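Local atomic coordinates of uncharacterized protein (PDB entry 3IDU), a protein that is of unknown function but, in its CARDB domain, an all-beta module of a longer archaeal protein, binds a pair of manganese ions. Residues Y4-S8 with L19-I23; R55-N59 with M89-N93. The contacts are given in a common frame with arbitrary orientation. Residues are numbered along the deposited sequence.

Interaction 1. Residues Y4-S8 with L19-I23; sequences YDKLS and LTVEI. With MN (manganese (II) ion), chain C.
A tight turn can dock on a beta strand chiefly through one side chain, as residues 4-8 against 19-23 illustrate. D5 to S8 form a type I beta turn, closed by S8 N to D5 O (2.8 Å) and D5 N to S8 O (3.1 Å); D5 (chi1 p) folds its carboxylate back so that OD2 accepts from L7 N at 2.9 Å, an Asx turn. Residues 19-23 are fully extended, on an outermost strand of the three-stranded sheet of this E-set-type sandwich. L7 and T20 CA atoms are nearest, at 7.9 Å. L7 (t, chi2 p) points at the strand: CG sits 3.5 Å from T20 OG1, and CD2 3.8 Å from V21 O and 4.0 Å from E22 CB. T20 (t) turns toward the leucine while OG1 hydrogen-bonds to the backbone O of N109; V21 faces away, into the sandwich. E22 (t, t) extends toward the turn; K6 starts sideways, but p, m, t, t carry NZ to 4.2 Å from E22 OE2, beyond a salt bridge. L19 O ligates manganese at 2.2 Å with D18, E104, N106, N109 and N110. No hydrogen bond joins the segments: L7's packing dominates, and the nearby D5 carboxylate offsets the weak K6-E22 attraction.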
loop_
_atom_site.group_PDB
_atom_site.type_symbol
_atom_site.label_atom_id
_atom_site.label_comp_id
_atom_site.label_asym_id
_atom_site.label_seq_id
_atom_site.Cartn_x
_atom_site.Cartn_y
_atom_site.Cartn_z
ATOM N N TYR A 4 11.309 12.556 2.322
ATOM C CA TYR A 4 11.315 12.172 3.729
ATOM C C TYR A 4 10.004 12.608 4.364
ATOM O O TYR A 4 9.585 13.754 4.207
ATOM C CB TYR A 4 12.484 12.817 4.480
ATOM C CG TYR A 4 13.838 12.281 4.084
ATOM C CD1 TYR A 4 14.157 10.935 4.262
ATOM C CD2 TYR A 4 14.792 13.113 3.511
ATOM C CE1 TYR A 4 15.396 10.432 3.874
ATOM C CE2 TYR A 4 16.031 12.622 3.121
ATOM C CZ TYR A 4 16.327 11.283 3.303
ATOM O OH TYR A 4 17.553 10.799 2.906
ATOM N N ASP A 5 9.358 11.676 5.060
ATOM C CA ASP A 5 8.094 11.934 5.748
ATOM C C ASP A 5 7.985 10.994 6.947
ATOM O O ASP A 5 8.922 10.245 7.232
ATOM C CB ASP A 5 6.908 11.756 4.787
ATOM C CG ASP A 5 6.839 10.368 4.168
ATOM O OD1 ASP A 5 6.036 10.188 3.226
ATOM O OD2 ASP A 5 7.567 9.461 4.615
ATOM N N LYS A 6 6.861 11.025 7.659
ATOM C CA LYS A 6 6.717 10.170 8.837
ATOM C C LYS A 6 6.750 8.681 8.518
ATOM O O LYS A 6 6.704 7.844 9.421
ATOM C CB LYS A 6 5.431 10.508 9.609
ATOM C CG LYS A 6 4.147 9.877 9.087
ATOM C CD LYS A 6 3.597 10.584 7.868
ATOM C CE LYS A 6 2.181 10.100 7.567
ATOM N NZ LYS A 6 1.597 10.751 6.356
ATOM N N LEU A 7 6.830 8.352 7.236
ATOM C CA LEU A 7 6.880 6.956 6.815
ATOM C C LEU A 7 8.221 6.678 6.138
ATOM O O LEU A 7 8.503 5.552 5.725
ATOM C CB LEU A 7 5.736 6.661 5.841
ATOM C CG LEU A 7 5.531 5.201 5.440
ATOM C CD1 LEU A 7 5.096 4.390 6.658
ATOM C CD2 LEU A 7 4.480 5.117 4.346
ATOM N N SER A 8 9.048 7.714 6.037
ATOM C CA SER A 8 10.353 7.596 5.401
ATOM C C SER A 8 11.447 8.379 6.119
ATOM O O SER A 8 11.438 9.612 6.129
ATOM C CB SER A 8 10.271 8.075 3.951
ATOM O OG SER A 8 11.558 8.102 3.356
ATOM N N LEU A 19 10.652 -2.169 1.912
ATOM C CA LEU A 19 9.363 -1.956 1.298
ATOM C C LEU A 19 8.385 -1.309 2.258
ATOM O O LEU A 19 8.336 -1.652 3.433
ATOM C CB LEU A 19 8.815 -3.300 0.837
ATOM C CG LEU A 19 9.702 -4.007 -0.182
ATOM C CD1 LEU A 19 9.317 -5.476 -0.289
ATOM C CD2 LEU A 19 9.557 -3.312 -1.530
ATOM N N THR A 20 7.598 -0.372 1.746
ATOM C CA THR A 20 6.600 0.298 2.560
ATOM C C THR A 20 5.378 0.572 1.691
ATOM O O THR A 20 5.478 0.605 0.465
ATOM C CB THR A 20 7.129 1.631 3.126
ATOM O OG1 THR A 20 6.281 2.057 4.201
ATOM C CG2 THR A 20 7.132 2.697 2.048
ATOM N N VAL A 21 4.230 0.767 2.325
ATOM C CA VAL A 21 2.998 1.043 1.595
ATOM C C VAL A 21 2.160 2.110 2.287
ATOM O O VAL A 21 2.184 2.245 3.512
ATOM C CB VAL A 21 2.120 -0.220 1.448
ATOM C CG1 VAL A 21 2.778 -1.214 0.517
ATOM C CG2 VAL A 21 1.875 -0.842 2.815
ATOM N N GLU A 22 1.416 2.863 1.482
ATOM C CA GLU A 22 0.546 3.916 1.985
ATOM C C GLU A 22 -0.650 3.994 1.043
ATOM O O GLU A 22 -0.503 3.838 -0.169
ATOM C CB GLU A 22 1.272 5.262 1.992
ATOM C CG GLU A 22 0.758 6.231 3.046
ATOM C CD GLU A 22 1.139 7.674 2.756
ATOM O OE1 GLU A 22 2.254 7.909 2.252
ATOM O OE2 GLU A 22 0.322 8.571 3.042
ATOM N N ILE A 23 -1.832 4.230 1.602
ATOM C CA ILE A 23 -3.052 4.335 0.807
ATOM C C ILE A 23 -3.500 5.792 0.779
ATOM O O ILE A 23 -3.418 6.485 1.790
ATOM C CB ILE A 23 -4.195 3.514 1.430
ATOM C CG1 ILE A 23 -3.824 2.030 1.459
ATOM C CG2 ILE A 23 -5.484 3.754 0.653
ATOM C CD1 ILE A 23 -4.602 1.240 2.493
HETATM MN MN MN C . 9.408 -2.655 5.126
#

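Interaction 2. Residues R55-N59 with M89-N93; sequences RVYIN and MYRIN
Neighbouring strands of a beta sandwich pair antiparallel here: strand 55-58 runs at 170° to strand 89-93, their axes 4.6 Å apart, inside the five-stranded sheet of the CARDB domain. M89, a selenomethionine, swings its side chain off, but its O accepts from a water (3.1 Å) that donates to N59 OD1 (2.7 Å). Y90 (m) brings CD1 to 4.2 Å from I58 CG2. R91 O accepts from N59 N (2.8 Å). I92 (m, chi2 p) forms the non-hydrogen-bonded pair with I58, CA atoms 4.6 Å apart, and packs CG2 4.1 Å from V56 CG1 on the face turned to the other sheet. N93 makes the hydrogen-bonded pair with Y57: Y57 N to N93 O is 2.7 Å and N93 N to Y57 O 2.9 Å, both side chains on the outer face. The strand ends at I58, and N59 follows with phi/psi 53/43, its side chain (m) replacing a backbone acceptor: R91 N donates to N59 OD1 at 2.9 Å.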
loop_
_atom_site.group_PDB
_atom_site.type_symbol
_atom_site.label_atom_id
_atom_site.label_comp_id
_atom_site.label_asym_id
_atom_site.label_seq_id
_atom_site.Cartn_x
_atom_site.Cartn_y
_atom_site.Cartn_z
ATOM N N ARG A 55 -1.006 -6.285 -1.885
ATOM C CA ARG A 55 -2.392 -6.692 -1.763
ATOM C C ARG A 55 -3.215 -5.620 -1.069
ATOM O O ARG A 55 -2.731 -4.924 -0.170
ATOM C CB ARG A 55 -2.493 -8.003 -0.963
ATOM C CG ARG A 55 -1.699 -9.185 -1.538
ATOM C CD ARG A 55 -1.868 -10.434 -0.669
ATOM N NE ARG A 55 -1.171 -11.621 -1.176
ATOM C CZ ARG A 55 0.135 -11.852 -1.050
ATOM N NH1 ARG A 55 0.916 -10.976 -0.436
ATOM N NH2 ARG A 55 0.660 -12.976 -1.521
ATOM N N VAL A 56 -4.459 -5.478 -1.512
ATOM C CA VAL A 56 -5.386 -4.527 -0.914
ATOM C C VAL A 56 -6.570 -5.336 -0.397
ATOM O O VAL A 56 -7.098 -6.205 -1.090
ATOM C CB VAL A 56 -5.871 -3.459 -1.932
ATOM C CG1 VAL A 56 -7.130 -2.768 -1.408
ATOM C CG2 VAL A 56 -4.782 -2.421 -2.141
ATOM N N TYR A 57 -6.956 -5.045 0.839
ATOM C CA TYR A 57 -8.059 -5.707 1.518
ATOM C C TYR A 57 -9.085 -4.666 1.922
ATOM O O TYR A 57 -8.734 -3.530 2.240
ATOM C CB TYR A 57 -7.576 -6.381 2.804
ATOM C CG TYR A 57 -6.535 -7.458 2.636
ATOM C CD1 TYR A 57 -6.906 -8.792 2.487
ATOM C CD2 TYR A 57 -5.175 -7.151 2.656
ATOM C CE1 TYR A 57 -5.956 -9.793 2.367
ATOM C CE2 TYR A 57 -4.216 -8.149 2.534
ATOM C CZ TYR A 57 -4.613 -9.467 2.390
ATOM O OH TYR A 57 -3.660 -10.451 2.269
ATOM N N ILE A 58 -10.349 -5.063 1.919
ATOM C CA ILE A 58 -11.434 -4.187 2.334
ATOM C C ILE A 58 -12.162 -4.988 3.412
ATOM O O ILE A 58 -12.731 -6.038 3.127
ATOM C CB ILE A 58 -12.358 -3.859 1.150
ATOM C CG1 ILE A 58 -11.572 -3.046 0.114
ATOM C CG2 ILE A 58 -13.587 -3.098 1.636
ATOM C CD1 ILE A 58 -12.356 -2.682 -1.128
ATOM N N ASN A 59 -12.125 -4.485 4.645
ATOM C CA ASN A 59 -12.728 -5.165 5.789
ATOM C C ASN A 59 -12.228 -6.606 5.912
ATOM O O ASN A 59 -12.997 -7.536 6.165
ATOM C CB ASN A 59 -14.261 -5.110 5.720
ATOM C CG ASN A 59 -14.824 -3.860 6.381
ATOM O OD1 ASN A 59 -14.071 -3.032 6.897
ATOM N ND2 ASN A 59 -16.146 -3.720 6.376
HETATM N N MSE A 89 -18.810 1.879 7.999
HETATM C CA MSE A 89 -17.400 2.202 8.190
HETATM C C MSE A 89 -16.538 1.036 7.714
HETATM O O MSE A 89 -16.549 -0.040 8.310
HETATM C CB MSE A 89 -17.114 2.479 9.668
HETATM C CG MSE A 89 -15.665 2.834 9.964
HETATM SE SE MSE A 89 -15.126 4.506 9.147
HETATM C CE MSE A 89 -15.334 5.658 10.692
ATOM N N TYR A 90 -15.785 1.264 6.643
ATOM C CA TYR A 90 -14.926 0.239 6.066
ATOM C C TYR A 90 -13.447 0.516 6.321
ATOM O O TYR A 90 -13.015 1.668 6.337
ATOM C CB TYR A 90 -15.177 0.148 4.559
ATOM C CG TYR A 90 -16.571 -0.308 4.187
ATOM C CD1 TYR A 90 -16.832 -1.643 3.883
ATOM C CD2 TYR A 90 -17.633 0.595 4.144
ATOM C CE1 TYR A 90 -18.114 -2.070 3.543
ATOM C CE2 TYR A 90 -18.921 0.181 3.807
ATOM C CZ TYR A 90 -19.154 -1.151 3.506
ATOM O OH TYR A 90 -20.424 -1.564 3.168
ATOM N N ARG A 91 -12.677 -0.550 6.523
ATOM C CA ARG A 91 -11.240 -0.433 6.759
ATOM C C ARG A 91 -10.474 -1.013 5.575
ATOM O O ARG A 91 -10.619 -2.188 5.244
ATOM C CB ARG A 91 -10.847 -1.177 8.040
ATOM C CG ARG A 91 -9.339 -1.235 8.284
ATOM C CD ARG A 91 -8.990 -1.933 9.602
ATOM N NE ARG A 91 -9.501 -1.218 10.771
ATOM C CZ ARG A 91 -10.712 -1.390 11.298
ATOM N NH1 ARG A 91 -11.555 -2.264 10.763
ATOM N NH2 ARG A 91 -11.081 -0.688 12.363
ATOM N N ILE A 92 -9.674 -0.177 4.923
ATOM C CA ILE A 92 -8.880 -0.625 3.784
ATOM C C ILE A 92 -7.467 -0.912 4.282
ATOM O O ILE A 92 -6.874 -0.095 4.984
ATOM C CB ILE A 92 -8.788 0.457 2.666
ATOM C CG1 ILE A 92 -10.165 0.713 2.044
ATOM C CG2 ILE A 92 -7.865 -0.023 1.547
ATOM C CD1 ILE A 92 -11.205 1.226 3.001
ATOM N N ASN A 93 -6.942 -2.082 3.935
ATOM C CA ASN A 93 -5.593 -2.450 4.320
ATOM C C ASN A 93 -4.802 -2.710 3.055
ATOM O O ASN A 93 -5.335 -3.214 2.070
ATOM C CB ASN A 93 -5.565 -3.725 5.181
ATOM C CG ASN A 93 -5.924 -3.469 6.636
ATOM O OD1 ASN A 93 -6.917 -3.988 7.140
ATOM N ND2 ASN A 93 -5.109 -2.671 7.318
HETATM O O HOH W 1 -14.481 -2.094 9.418
#

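Overall arrangement
The two contacts contrast how a beta sandwich holds its parts. Interaction 2 joins neighbouring strands within one sheet by backbone hydrogen bonds, the last taken over by an asparagine side chain; though much of it lies at the surface, V56 and I92 are buried. Interaction 1, smaller and partly buried, sets an irregular N-terminal turn on an outermost strand of the other sheet through side-chain contacts, with no hydrogen bond between the segments. About 18 Å apart between centres, they meet across the core, where I23 CD1 packs 3.6 Å from I92 CG2. Metal chemistry enters interaction 1 directly, through L19; in interaction 2, the R55 side chain lies about 10 Å from a bound manganese and forms a salt bridge with E99.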